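Local structure of hydrolase, HAD superfamily, subfamily III A (Legionella pneumophila, 3N1U) at residues Ile23-Gly28 with Val93-Ala98; Phe113-Asp118 with Leu123-Gln128; His101-Lys104 with Asn109-Glu112; Val75-Met80 with Thr86-Gly91; Met53-Leu58 with Ile63-Ile68. The protein probably hydrolyses 3-deoxy-D-manno-octulosonate 8-phosphate to free KDO and inorganic phosphate, a step of lipopolysaccharide biosynthesis. One frame throughout, in Å; residues are numbered along the deposited sequence.

Contact 1: residues Ile23-Gly28 with Val93-Ala98; sequences ICDVDG and VDKRSA. With CA (calcium ion), chain B.
The carboxylate of Asp25 is approached by the ammonium group of Lys95 from above its plane: the salt bridge NZ to OD1, 2.7 Å, rises 72° out of it. The other oxygen, OD2, binds the calcium ion at 2.2 Å, so the two oxygens serve a metal and a lysine. Asp27 turns its backbone O to the same ion at 2.4 Å, three waters add to the shell, and Asp118 completes it. Lys95 gets there with a chain fully extended beyond CG and crosses the Asp25 side chain at about a right angle. Its NZ also makes a second salt bridge to Asp122 and hydrogen bonds with Tyr115 OH and Ile68 O, which should fix it beside the metal site. At the root of the lysine, Asp94 meets Arg96 edge-on: NE reaches OD1 at 3.0 Å, NH2 reaches OD2 at 3.1 Å, and OD1 also accepts from the backbone N of Arg96, a capping bond ahead of the helix. Asp25 and Asp27 fit the DxD signature of HAD phosphatases, just past the end of strand 21-24. That strand runs between 64-68 and 113-117, and Lys95 reaches its end from the loop leading into helix 96-106.

Contact 2: residues Phe113-Asp118 with Leu123-Gln128; sequences FAYIGD and LPLIQQ. With CA (calcium ion), chain B.
In the beta-alpha-beta unit made of strand 113-117, helix 123-128 and strand 131-134, Tyr115 joins the first strand to the helix, its ring lying against Leu125 and Ile126. Leu125 sits over one face: its CB stands 4.0 Å from the ring centroid and 16° off the normal, a CH-pi contact displaced toward the rim on the CD2-CE2 side. Beyond it the CD1 branch of Leu125 presses on CE2 of Tyr115 at 3.5 Å. Ile126 comes from a different direction, its CG1 3.7 Å from CD1 of Tyr115, with the two side chains crossing at about a right angle. The tyrosine CG stands anti to its own N (chi1 -174°), which swings the ring out under the helix. Further along the strand, Ile126 CD1 rests 4.0 Å from Gly117 CA, where the helix lies directly against the strand backbone. The axes of the two elements pass 7.8 Å apart and run roughly antiparallel, at 145°, as expected when a helix carries the chain back along a parallel sheet in this Rossmann-like HAD core. Just past the strand end, Asp118 OD1 binds the calcium ion at 2.2 Å, while OD2 accepts from calcium-bound water 2 at 2.7 Å and from Gln50 of the second subunit. Asp122, just before the helix, accepts from the Asp118 backbone N and is hydrogen-bonded to Tyr115 OH.

Contact 3: residues His101-Lys104 with Asn109-Glu112; sequences HLKK and NDDE
Asp110 OD1 is the polar atom on which this contact turns: Lys103 reaches it across the contact, and Tyr99 OH, from an earlier turn of the helix, is hydrogen-bonded to it. The lysine link is a long salt bridge, NZ to OD1 3.7 Å, and the tyrosine is the stronger partner. Lys103 leaves its helix with CG anti to the backbone N and runs extended until the last bond, where chi4 of -98° turns the nitrogen away from a staggered position. As a result CE, not NZ, is the lysine atom nearest to Asp110 OD1. That carbon-oxygen approach is very close, and with the unusual torsion it leaves the exact placing of the lysine tip doubtful. Lys103 CE also lies 4.2 Å from Asn109 C, a looser touch on the backbone. On the other side of the contact, the short turn is braced from within. Asn109 N gives a nearly straight bond, 2.8 Å and 169°, to the anti lone pair of Glu112 OE1, and Glu112 N returns to Asn109 O at 2.9 Å. The contact lies at the surface, in the connection from helix 96-106 through the 3-10 turn 110-112 into strand 113-117, one of the helix-to-strand returns from which an alpha/beta fold of parallel strands is built.

Contact 4: residues Val75-Met80 with Thr86-Gly91; sequences VVDHRM and THYYKG
Met80 lies over the ring of Tyr88, its CG 3.5 Å from the centroid and only 2° off the ring normal, a CH-pi contact squarely over the centre. The selenium of this selenomethionine follows at 4.5 Å from the centroid of the Tyr88 ring, still over the same face, a Met-aromatic contact made possible by bends at chi2 and chi3. At the edge, in the ring plane, the Tyr88 hydroxyl donates to Asp77 OD1 at 2.9 Å, using the anti lone pair. The second carboxylate oxygen, OD2, takes Lys90 NZ on its syn side at 2.8 Å, in a salt bridge. One aspartate thus holds the ends of two side chains, Tyr88 on the strand and Lys90 just past it. Val76 CG1 packs on Lys90 CD at 3.9 Å as the two chains slide past each other in opposite directions. These residues join the helix and the second strand of the beta-alpha-beta unit 64-68, 74-83, 87-89; helix and strand run almost antiparallel, at 172°. Ile67 of strand 64-68 touches both Met80 and Tyr88, and Gln72 O gives Lys90 NZ a further acceptor. The helix face with Val75, His78 and Arg79 packs on the third subunit.

Contact 5: residues Met53-Leu58 with Ile63-Ile68; sequences MGLKLL and IQVAII
The backbone N of Ile63 closes the turn after the helix by donating to Leu58 O at 2.9 Å with an N-H...O angle of 152°, the nitrogen standing 39° out of the carbonyl plane. This bond spans the end of helix 49-60 and brings Leu58 and Ile63 together. The two residues also touch through their side chains: Leu58 CD2 meets Ile63 CD1 methyl to methyl at 4.0 Å, the two crossing at a slant. Val65, the next residue of the strand on this side, is shared by two leucines. Its CG1 branch, anti to the backbone N (chi1 172°), meets Leu55 CD2 at 4.0 Å. Its CG2 branch turns the other way, lying 4.1 Å from Leu58 CB and 3.9 Å from the carbonyl O of Leu55. Both leucines cross the valine at about a right angle, and its two branches thus touch Leu55 and Leu58, three residues apart on the helix. Helix 158-169 adds a further layer, with Val159 on Leu55, Cys163 on Leu58 and Ile166 on Ile63. Every residue that touches is buried. Across the contact a single backbone bond ties the end of the helix to the start of the strand, and everything else is branched aliphatic packing at ordinary van der Waals spacing, which fills the inner side of the helix against the sheet without directional side-chain bonds.

Along the chain the order is contact 5, contact 4, contact 3, contact 2, with contacts 5 and 4 nested inside the long loop that contact 1 closes. Contacts 1, 2, 4 and 5 all reach one parallel sheet, through neighbouring strands 87-89, 64-68, 21-24 and 113-117. Contacts 1 and 2 have centres 9 Å apart and share the calcium ion and its three waters, so two strand ends together build the metal site. Contact 3 shares helix 96-106 with contact 1. Contacts 4 and 5 bond through strands 87-89 and 64-68, and both touch the third subunit of the tetramer, whereas contacts 1 and 2 meet the second.

Contact 1: residues Ile23-Gly28 with Val93-Ala98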
# COMPACT_ATOMS: atom_id res chain seq x y z
N ILE A 23 22.28 0.81 -13.35
CA ILE A 23 21.16 1.00 -14.24
C ILE A 23 19.91 0.44 -13.55
O ILE A 23 19.92 -0.69 -13.02
CB ILE A 23 21.29 0.22 -15.60
CG1 ILE A 23 22.67 0.46 -16.27
CG2 ILE A 23 20.18 0.63 -16.54
CD1 ILE A 23 22.98 -0.57 -17.41
N CYS A 24 18.84 1.24 -13.54
CA CYS A 24 17.58 0.81 -12.96
C CYS A 24 16.53 0.77 -14.00
O CYS A 24 16.45 1.66 -14.84
CB CYS A 24 17.06 1.77 -11.85
SG CYS A 24 18.21 2.03 -10.49
N ASP A 25 15.65 -0.21 -13.87
CA ASP A 25 14.35 -0.18 -14.53
C ASP A 25 13.42 0.74 -13.69
O ASP A 25 13.73 1.04 -12.53
CB ASP A 25 13.77 -1.58 -14.54
CG ASP A 25 12.37 -1.62 -15.15
OD1 ASP A 25 12.12 -0.97 -16.19
OD2 ASP A 25 11.53 -2.33 -14.58
N VAL A 26 12.32 1.20 -14.28
CA VAL A 26 11.36 2.04 -13.54
C VAL A 26 10.23 1.24 -12.88
O VAL A 26 10.26 0.97 -11.68
CB VAL A 26 10.78 3.18 -14.42
CG1 VAL A 26 9.75 3.99 -13.61
CG2 VAL A 26 11.98 4.07 -14.88
N ASP A 27 9.24 0.81 -13.67
CA ASP A 27 8.02 0.30 -13.07
C ASP A 27 8.28 -1.05 -12.42
O ASP A 27 8.73 -1.96 -13.12
CB ASP A 27 6.98 0.09 -14.17
CG ASP A 27 6.51 1.40 -14.76
OD1 ASP A 27 5.73 2.13 -14.08
OD2 ASP A 27 6.89 1.72 -15.88
N GLY A 28 7.99 -1.19 -11.12
CA GLY A 28 8.24 -2.47 -10.40
C GLY A 28 9.59 -2.49 -9.67
O GLY A 28 9.88 -3.40 -8.83
N VAL A 93 11.21 -1.70 -25.37
CA VAL A 93 10.47 -2.93 -25.12
C VAL A 93 11.48 -4.07 -25.00
O VAL A 93 11.45 -4.83 -24.03
CB VAL A 93 9.48 -3.24 -26.27
CG1 VAL A 93 9.06 -4.71 -26.25
CG2 VAL A 93 8.27 -2.29 -26.20
N ASP A 94 12.34 -4.19 -26.01
CA ASP A 94 13.59 -4.94 -25.87
C ASP A 94 14.66 -3.91 -25.46
O ASP A 94 14.81 -2.89 -26.15
CB ASP A 94 13.98 -5.61 -27.19
CG ASP A 94 15.09 -6.65 -27.02
OD1 ASP A 94 16.23 -6.28 -26.66
OD2 ASP A 94 14.83 -7.85 -27.26
N LYS A 95 15.38 -4.21 -24.37
CA LYS A 95 16.29 -3.26 -23.68
C LYS A 95 17.77 -3.39 -24.08
O LYS A 95 18.60 -2.57 -23.68
CB LYS A 95 16.16 -3.43 -22.16
CG LYS A 95 14.72 -3.08 -21.63
CD LYS A 95 14.69 -3.06 -20.10
CE LYS A 95 13.33 -2.49 -19.60
NZ LYS A 95 13.29 -2.46 -18.12
N ARG A 96 18.08 -4.42 -24.88
CA ARG A 96 19.50 -4.73 -25.21
C ARG A 96 20.14 -3.58 -25.95
O ARG A 96 21.30 -3.24 -25.70
CB ARG A 96 19.59 -6.03 -26.02
CG ARG A 96 19.21 -7.28 -25.17
CD ARG A 96 19.23 -8.56 -25.97
NE ARG A 96 18.15 -8.61 -26.96
CZ ARG A 96 18.11 -9.42 -28.01
NH1 ARG A 96 19.12 -10.27 -28.25
NH2 ARG A 96 17.07 -9.37 -28.82
N SER A 97 19.39 -2.99 -26.88
CA SER A 97 19.94 -1.90 -27.72
C SER A 97 20.24 -0.62 -26.90
O SER A 97 21.25 0.07 -27.11
CB SER A 97 18.99 -1.61 -28.89
OG SER A 97 19.54 -0.57 -29.65
N ALA A 98 19.37 -0.30 -25.95
CA ALA A 98 19.66 0.84 -25.08
C ALA A 98 20.91 0.58 -24.21
O ALA A 98 21.68 1.49 -23.95
CB ALA A 98 18.45 1.16 -24.16
CA CA B . 9.63 -3.40 -14.77
O HOH W 1 8.50 -2.31 -16.58
O HOH W 2 7.67 -4.77 -14.58
O HOH W 3 10.70 -4.67 -16.55

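Contact 2: residues Phe113-Asp118 with Leu123-Gln128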
# COMPACT_ATOMS: atom_id res chain seq x y z
N PHE A 113 29.04 -2.47 -14.91
CA PHE A 113 27.62 -2.13 -14.72
C PHE A 113 26.94 -3.02 -13.68
O PHE A 113 27.22 -4.24 -13.63
CB PHE A 113 26.86 -2.32 -16.06
CG PHE A 113 27.10 -1.25 -17.05
CD1 PHE A 113 26.44 -0.02 -16.95
CD2 PHE A 113 28.03 -1.47 -18.10
CE1 PHE A 113 26.70 0.99 -17.87
CE2 PHE A 113 28.28 -0.46 -19.03
CZ PHE A 113 27.61 0.78 -18.90
N ALA A 114 26.05 -2.42 -12.87
CA ALA A 114 25.01 -3.16 -12.17
C ALA A 114 23.68 -2.86 -12.84
O ALA A 114 23.51 -1.76 -13.43
CB ALA A 114 25.00 -2.77 -10.63
N TYR A 115 22.71 -3.78 -12.72
CA TYR A 115 21.39 -3.61 -13.29
C TYR A 115 20.38 -4.26 -12.34
O TYR A 115 20.60 -5.41 -11.87
CB TYR A 115 21.28 -4.32 -14.68
CG TYR A 115 19.95 -4.01 -15.34
CD1 TYR A 115 18.76 -4.62 -14.93
CD2 TYR A 115 19.87 -3.08 -16.37
CE1 TYR A 115 17.54 -4.32 -15.56
CE2 TYR A 115 18.68 -2.78 -16.98
CZ TYR A 115 17.52 -3.40 -16.57
OH TYR A 115 16.35 -3.07 -17.21
N ILE A 116 19.34 -3.51 -11.99
CA ILE A 116 18.28 -3.99 -11.11
C ILE A 116 16.92 -3.97 -11.85
O ILE A 116 16.49 -2.96 -12.44
CB ILE A 116 18.29 -3.23 -9.74
CG1 ILE A 116 17.25 -3.84 -8.78
CG2 ILE A 116 18.09 -1.69 -9.94
CD1 ILE A 116 17.36 -3.29 -7.32
N GLY A 117 16.30 -5.14 -11.86
CA GLY A 117 15.17 -5.42 -12.74
C GLY A 117 14.08 -6.21 -12.00
O GLY A 117 14.32 -6.73 -10.91
N ASP A 118 12.92 -6.36 -12.62
CA ASP A 118 11.85 -7.22 -12.04
C ASP A 118 11.12 -8.17 -13.04
O ASP A 118 10.36 -9.05 -12.60
CB ASP A 118 10.79 -6.31 -11.39
CG ASP A 118 9.88 -5.65 -12.41
OD1 ASP A 118 10.34 -4.89 -13.32
OD2 ASP A 118 8.65 -5.85 -12.27
N LEU A 123 15.86 -9.55 -18.10
CA LEU A 123 16.71 -10.75 -17.95
C LEU A 123 18.05 -10.75 -18.72
O LEU A 123 19.09 -11.06 -18.14
CB LEU A 123 15.92 -12.01 -18.37
CG LEU A 123 15.45 -12.89 -17.23
CD1 LEU A 123 14.78 -14.09 -17.94
CD2 LEU A 123 16.73 -13.32 -16.45
N PRO A 124 18.05 -10.41 -20.02
CA PRO A 124 19.35 -10.42 -20.73
C PRO A 124 20.34 -9.40 -20.17
O PRO A 124 21.54 -9.65 -20.23
CB PRO A 124 18.97 -10.03 -22.16
CG PRO A 124 17.47 -10.38 -22.28
CD PRO A 124 16.92 -10.12 -20.93
N LEU A 125 19.85 -8.24 -19.69
CA LEU A 125 20.73 -7.27 -19.07
C LEU A 125 21.23 -7.74 -17.70
O LEU A 125 22.42 -7.65 -17.38
CB LEU A 125 20.06 -5.88 -19.01
CG LEU A 125 19.75 -5.32 -20.41
CD1 LEU A 125 19.45 -3.85 -20.22
CD2 LEU A 125 20.93 -5.49 -21.35
N ILE A 126 20.33 -8.31 -16.91
CA ILE A 126 20.70 -8.86 -15.62
C ILE A 126 21.82 -9.94 -15.76
O ILE A 126 22.75 -9.99 -14.97
CB ILE A 126 19.45 -9.40 -14.94
CG1 ILE A 126 18.70 -8.22 -14.31
CG2 ILE A 126 19.83 -10.39 -13.81
CD1 ILE A 126 17.34 -8.65 -13.77
N GLN A 127 21.71 -10.79 -16.78
CA GLN A 127 22.72 -11.84 -17.02
C GLN A 127 24.03 -11.31 -17.61
O GLN A 127 25.12 -11.88 -17.35
CB GLN A 127 22.12 -12.92 -17.91
CG GLN A 127 20.93 -13.57 -17.24
CD GLN A 127 20.37 -14.78 -17.98
OE1 GLN A 127 19.62 -14.66 -18.96
NE2 GLN A 127 20.70 -15.97 -17.49
N GLN A 128 23.95 -10.22 -18.36
CA GLN A 128 25.16 -9.69 -19.05
C GLN A 128 26.09 -8.84 -18.18
O GLN A 128 27.30 -8.92 -18.31
CB GLN A 128 24.74 -8.85 -20.26
CG GLN A 128 25.87 -8.61 -21.25
CD GLN A 128 25.33 -8.00 -22.52
OE1 GLN A 128 24.14 -7.64 -22.60
NE2 GLN A 128 26.19 -7.83 -23.49
CA CA B . 9.63 -3.40 -14.77
O HOH W 2 7.67 -4.77 -14.58
O HOH W 1 8.50 -2.31 -16.58
O HOH W 3 10.70 -4.67 -16.55

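Contact 3: residues His101-Lys104 with Asn109-Glu112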
# COMPACT_ATOMS: atom_id res chain seq x y z
N HIS A 101 24.01 1.16 -26.24
CA HIS A 101 24.21 2.58 -26.46
C HIS A 101 24.80 3.24 -25.21
O HIS A 101 25.73 4.06 -25.31
CB HIS A 101 22.88 3.27 -26.80
CG HIS A 101 23.03 4.74 -27.07
ND1 HIS A 101 23.10 5.67 -26.06
CD2 HIS A 101 23.16 5.43 -28.23
CE1 HIS A 101 23.25 6.87 -26.57
NE2 HIS A 101 23.31 6.76 -27.89
N LEU A 102 24.25 2.88 -24.05
CA LEU A 102 24.78 3.41 -22.78
C LEU A 102 26.24 2.97 -22.59
O LEU A 102 27.10 3.74 -22.14
CB LEU A 102 23.94 2.91 -21.62
CG LEU A 102 24.38 3.39 -20.23
CD1 LEU A 102 24.33 4.91 -20.05
CD2 LEU A 102 23.58 2.66 -19.13
N LYS A 103 26.53 1.72 -22.94
CA LYS A 103 27.87 1.20 -22.80
C LYS A 103 28.85 2.00 -23.67
O LYS A 103 29.95 2.35 -23.22
CB LYS A 103 27.87 -0.29 -23.15
CG LYS A 103 29.22 -0.99 -23.10
CD LYS A 103 28.91 -2.46 -23.36
CE LYS A 103 29.91 -3.37 -22.71
NZ LYS A 103 30.91 -3.77 -23.67
N LYS A 104 28.44 2.30 -24.91
CA LYS A 104 29.28 3.10 -25.81
C LYS A 104 29.50 4.49 -25.23
O LYS A 104 30.61 5.02 -25.28
CB LYS A 104 28.67 3.21 -27.22
CG LYS A 104 28.81 1.96 -28.04
CD LYS A 104 28.25 2.19 -29.45
CE LYS A 104 28.53 1.01 -30.38
NZ LYS A 104 27.85 -0.23 -29.88
N ASN A 109 33.30 -1.48 -19.19
CA ASN A 109 33.18 -2.92 -19.43
C ASN A 109 31.83 -3.42 -18.92
O ASN A 109 31.27 -2.81 -17.97
CB ASN A 109 34.31 -3.67 -18.74
CG ASN A 109 35.67 -3.30 -19.30
OD1 ASN A 109 35.78 -2.87 -20.46
ND2 ASN A 109 36.73 -3.44 -18.45
N ASP A 110 31.34 -4.54 -19.45
CA ASP A 110 30.06 -5.16 -18.96
C ASP A 110 30.13 -5.32 -17.43
O ASP A 110 29.15 -5.03 -16.69
CB ASP A 110 29.77 -6.55 -19.57
CG ASP A 110 29.36 -6.51 -21.07
OD1 ASP A 110 28.56 -5.65 -21.47
OD2 ASP A 110 29.85 -7.34 -21.85
N ASP A 111 31.29 -5.74 -16.92
CA ASP A 111 31.36 -6.04 -15.51
C ASP A 111 31.45 -4.79 -14.62
O ASP A 111 31.49 -4.91 -13.41
CB ASP A 111 32.43 -7.10 -15.18
CG ASP A 111 33.87 -6.59 -15.35
OD1 ASP A 111 34.08 -5.43 -15.76
OD2 ASP A 111 34.81 -7.37 -15.06
N GLU A 112 31.40 -3.60 -15.21
CA GLU A 112 31.41 -2.37 -14.43
C GLU A 112 30.01 -1.79 -14.31
O GLU A 112 29.82 -0.73 -13.66
CB GLU A 112 32.36 -1.34 -15.05
CG GLU A 112 33.84 -1.86 -15.10
CD GLU A 112 34.79 -0.85 -15.71
OE1 GLU A 112 34.65 -0.52 -16.90
OE2 GLU A 112 35.68 -0.40 -14.99

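Contact 4: residues Val75-Met80 with Thr86-Gly91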
# COMPACT_ATOMS: atom_id res chain seq x y z
N VAL A 75 5.48 11.12 -16.47
CA VAL A 75 5.89 10.84 -15.08
C VAL A 75 7.41 10.53 -14.97
O VAL A 75 8.09 11.02 -14.07
CB VAL A 75 5.10 9.64 -14.49
CG1 VAL A 75 5.66 9.28 -13.08
CG2 VAL A 75 3.62 9.97 -14.42
N VAL A 76 7.91 9.68 -15.87
CA VAL A 76 9.30 9.24 -15.84
C VAL A 76 10.22 10.47 -16.00
O VAL A 76 11.15 10.64 -15.23
CB VAL A 76 9.58 8.15 -16.92
CG1 VAL A 76 11.08 7.81 -17.02
CG2 VAL A 76 8.70 6.87 -16.61
N ASP A 77 9.93 11.33 -16.98
CA ASP A 77 10.76 12.52 -17.24
C ASP A 77 10.80 13.44 -16.02
O ASP A 77 11.90 13.95 -15.64
CB ASP A 77 10.22 13.29 -18.46
CG ASP A 77 10.17 12.41 -19.70
OD1 ASP A 77 11.25 12.01 -20.22
OD2 ASP A 77 9.06 12.14 -20.16
N HIS A 78 9.64 13.62 -15.40
CA HIS A 78 9.58 14.48 -14.19
C HIS A 78 10.42 13.92 -13.08
O HIS A 78 11.16 14.65 -12.43
CB HIS A 78 8.15 14.69 -13.71
CG HIS A 78 7.35 15.57 -14.61
ND1 HIS A 78 6.23 15.12 -15.29
CD2 HIS A 78 7.50 16.87 -14.95
CE1 HIS A 78 5.73 16.12 -16.01
NE2 HIS A 78 6.49 17.18 -15.82
N ARG A 79 10.33 12.61 -12.87
CA ARG A 79 11.17 11.99 -11.83
C ARG A 79 12.67 12.04 -12.13
O ARG A 79 13.49 12.30 -11.24
CB ARG A 79 10.72 10.54 -11.56
CG ARG A 79 11.50 9.86 -10.41
CD ARG A 79 11.22 10.52 -9.03
NE ARG A 79 11.79 9.77 -7.90
CZ ARG A 79 12.16 10.34 -6.75
NH1 ARG A 79 12.04 11.68 -6.58
NH2 ARG A 79 12.69 9.61 -5.79
N MSE A 80 13.05 11.79 -13.39
CA MSE A 80 14.46 11.84 -13.72
C MSE A 80 15.02 13.24 -13.51
O MSE A 80 16.15 13.38 -13.06
CB MSE A 80 14.69 11.43 -15.17
CG MSE A 80 14.24 10.05 -15.52
SE MSE A 80 15.27 8.64 -14.62
CE MSE A 80 14.04 8.42 -13.05
N THR A 86 20.57 12.11 -16.00
CA THR A 86 20.53 12.46 -17.43
C THR A 86 20.60 11.26 -18.39
O THR A 86 20.11 11.35 -19.51
CB THR A 86 21.62 13.47 -17.80
OG1 THR A 86 22.88 12.86 -17.62
CG2 THR A 86 21.51 14.72 -16.92
N HIS A 87 21.20 10.15 -17.96
CA HIS A 87 21.30 8.99 -18.83
C HIS A 87 20.05 8.15 -18.70
O HIS A 87 19.97 7.31 -17.79
CB HIS A 87 22.52 8.16 -18.44
CG HIS A 87 23.81 8.87 -18.68
ND1 HIS A 87 24.39 8.98 -19.92
CD2 HIS A 87 24.63 9.52 -17.82
CE1 HIS A 87 25.52 9.66 -19.83
NE2 HIS A 87 25.69 10.00 -18.56
N TYR A 88 19.06 8.36 -19.56
CA TYR A 88 17.89 7.46 -19.49
C TYR A 88 17.14 7.23 -20.77
O TYR A 88 17.15 8.09 -21.66
CB TYR A 88 16.92 7.85 -18.36
CG TYR A 88 16.14 9.11 -18.63
CD1 TYR A 88 16.69 10.36 -18.37
CD2 TYR A 88 14.84 9.04 -19.11
CE1 TYR A 88 15.94 11.54 -18.58
CE2 TYR A 88 14.07 10.22 -19.34
CZ TYR A 88 14.63 11.45 -19.07
OH TYR A 88 13.89 12.60 -19.30
N TYR A 89 16.48 6.07 -20.82
CA TYR A 89 15.96 5.52 -22.08
C TYR A 89 14.56 5.04 -21.82
O TYR A 89 14.35 4.15 -20.98
CB TYR A 89 16.81 4.35 -22.59
CG TYR A 89 18.29 4.67 -22.83
CD1 TYR A 89 19.18 4.80 -21.77
CD2 TYR A 89 18.79 4.85 -24.14
CE1 TYR A 89 20.56 5.11 -22.00
CE2 TYR A 89 20.14 5.15 -24.38
CZ TYR A 89 21.01 5.29 -23.29
OH TYR A 89 22.34 5.59 -23.49
N LYS A 90 13.62 5.58 -22.59
CA LYS A 90 12.19 5.33 -22.39
C LYS A 90 11.60 4.55 -23.57
O LYS A 90 12.16 4.59 -24.67
CB LYS A 90 11.46 6.67 -22.34
CG LYS A 90 11.56 7.38 -20.98
CD LYS A 90 10.39 8.32 -20.82
CE LYS A 90 10.25 9.18 -22.07
NZ LYS A 90 9.05 10.06 -22.00
N GLY A 91 10.48 3.87 -23.34
CA GLY A 91 9.81 3.12 -24.42
C GLY A 91 10.59 1.95 -24.96
O GLY A 91 10.36 1.56 -26.10

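Contact 5: residues Met53-Leu58 with Ile63-Ile68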
# COMPACT_ATOMS: atom_id res chain seq x y z
N MSE A 53 17.34 9.01 -2.52
CA MSE A 53 18.58 9.31 -1.76
C MSE A 53 19.71 8.35 -2.14
O MSE A 53 20.86 8.79 -2.29
CB MSE A 53 18.29 9.25 -0.24
CG MSE A 53 19.51 9.31 0.63
SE MSE A 53 20.24 11.14 0.54
CE MSE A 53 18.88 11.89 1.66
N GLY A 54 19.40 7.05 -2.26
CA GLY A 54 20.37 6.03 -2.77
C GLY A 54 21.04 6.45 -4.07
O GLY A 54 22.29 6.46 -4.19
N LEU A 55 20.23 6.85 -5.02
CA LEU A 55 20.78 7.27 -6.32
C LEU A 55 21.60 8.53 -6.18
O LEU A 55 22.66 8.65 -6.79
CB LEU A 55 19.64 7.42 -7.34
CG LEU A 55 18.82 6.13 -7.58
CD1 LEU A 55 17.76 6.37 -8.68
CD2 LEU A 55 19.76 4.95 -8.00
N LYS A 56 21.15 9.49 -5.36
CA LYS A 56 21.95 10.69 -5.15
C LYS A 56 23.27 10.43 -4.45
O LYS A 56 24.28 11.13 -4.70
CB LYS A 56 21.15 11.76 -4.38
CG LYS A 56 19.98 12.36 -5.15
CD LYS A 56 19.17 13.18 -4.16
CE LYS A 56 18.18 14.07 -4.88
NZ LYS A 56 17.51 14.91 -3.84
N LEU A 57 23.26 9.45 -3.54
CA LEU A 57 24.51 9.08 -2.88
C LEU A 57 25.48 8.44 -3.86
O LEU A 57 26.70 8.68 -3.79
CB LEU A 57 24.26 8.13 -1.72
CG LEU A 57 23.56 8.75 -0.47
CD1 LEU A 57 23.05 7.70 0.56
CD2 LEU A 57 24.46 9.73 0.22
N LEU A 58 24.98 7.56 -4.73
CA LEU A 58 25.91 7.01 -5.74
C LEU A 58 26.54 8.12 -6.53
O LEU A 58 27.77 8.18 -6.75
CB LEU A 58 25.19 6.05 -6.70
CG LEU A 58 24.77 4.69 -6.14
CD1 LEU A 58 24.11 3.85 -7.26
CD2 LEU A 58 25.99 3.97 -5.59
N ILE A 63 29.71 7.60 -8.82
CA ILE A 63 29.12 6.48 -9.51
C ILE A 63 27.93 6.96 -10.34
O ILE A 63 26.99 7.57 -9.81
CB ILE A 63 28.73 5.32 -8.56
CG1 ILE A 63 30.03 4.81 -7.89
CG2 ILE A 63 27.97 4.19 -9.34
CD1 ILE A 63 29.82 3.85 -6.68
N GLN A 64 27.98 6.64 -11.64
CA GLN A 64 26.91 7.10 -12.50
C GLN A 64 25.62 6.27 -12.35
O GLN A 64 25.61 5.13 -11.86
CB GLN A 64 27.36 7.24 -13.95
CG GLN A 64 26.28 7.84 -14.86
CD GLN A 64 25.89 9.28 -14.48
OE1 GLN A 64 25.19 9.54 -13.48
NE2 GLN A 64 26.32 10.21 -15.31
N VAL A 65 24.52 6.93 -12.69
CA VAL A 65 23.21 6.30 -12.62
C VAL A 65 22.52 6.44 -13.96
O VAL A 65 22.56 7.50 -14.58
CB VAL A 65 22.34 6.95 -11.49
CG1 VAL A 65 20.86 6.39 -11.59
CG2 VAL A 65 22.97 6.64 -10.14
N ALA A 66 21.84 5.37 -14.40
CA ALA A 66 21.04 5.41 -15.60
C ALA A 66 19.74 4.62 -15.45
O ALA A 66 19.65 3.69 -14.63
CB ALA A 66 21.87 4.80 -16.76
N ILE A 67 18.75 4.97 -16.27
CA ILE A 67 17.49 4.25 -16.29
C ILE A 67 17.23 3.67 -17.70
O ILE A 67 17.47 4.33 -18.70
CB ILE A 67 16.31 5.14 -15.85
CG1 ILE A 67 15.97 4.89 -14.36
CG2 ILE A 67 15.01 4.81 -16.68
CD1 ILE A 67 17.08 5.39 -13.33
N ILE A 68 16.69 2.45 -17.77
CA ILE A 68 16.22 1.90 -19.06
C ILE A 68 14.82 1.34 -18.77
O ILE A 68 14.65 0.41 -17.96
CB ILE A 68 17.13 0.76 -19.64
CG1 ILE A 68 18.56 1.26 -19.82
CG2 ILE A 68 16.53 0.23 -20.98
CD1 ILE A 68 19.55 0.18 -20.35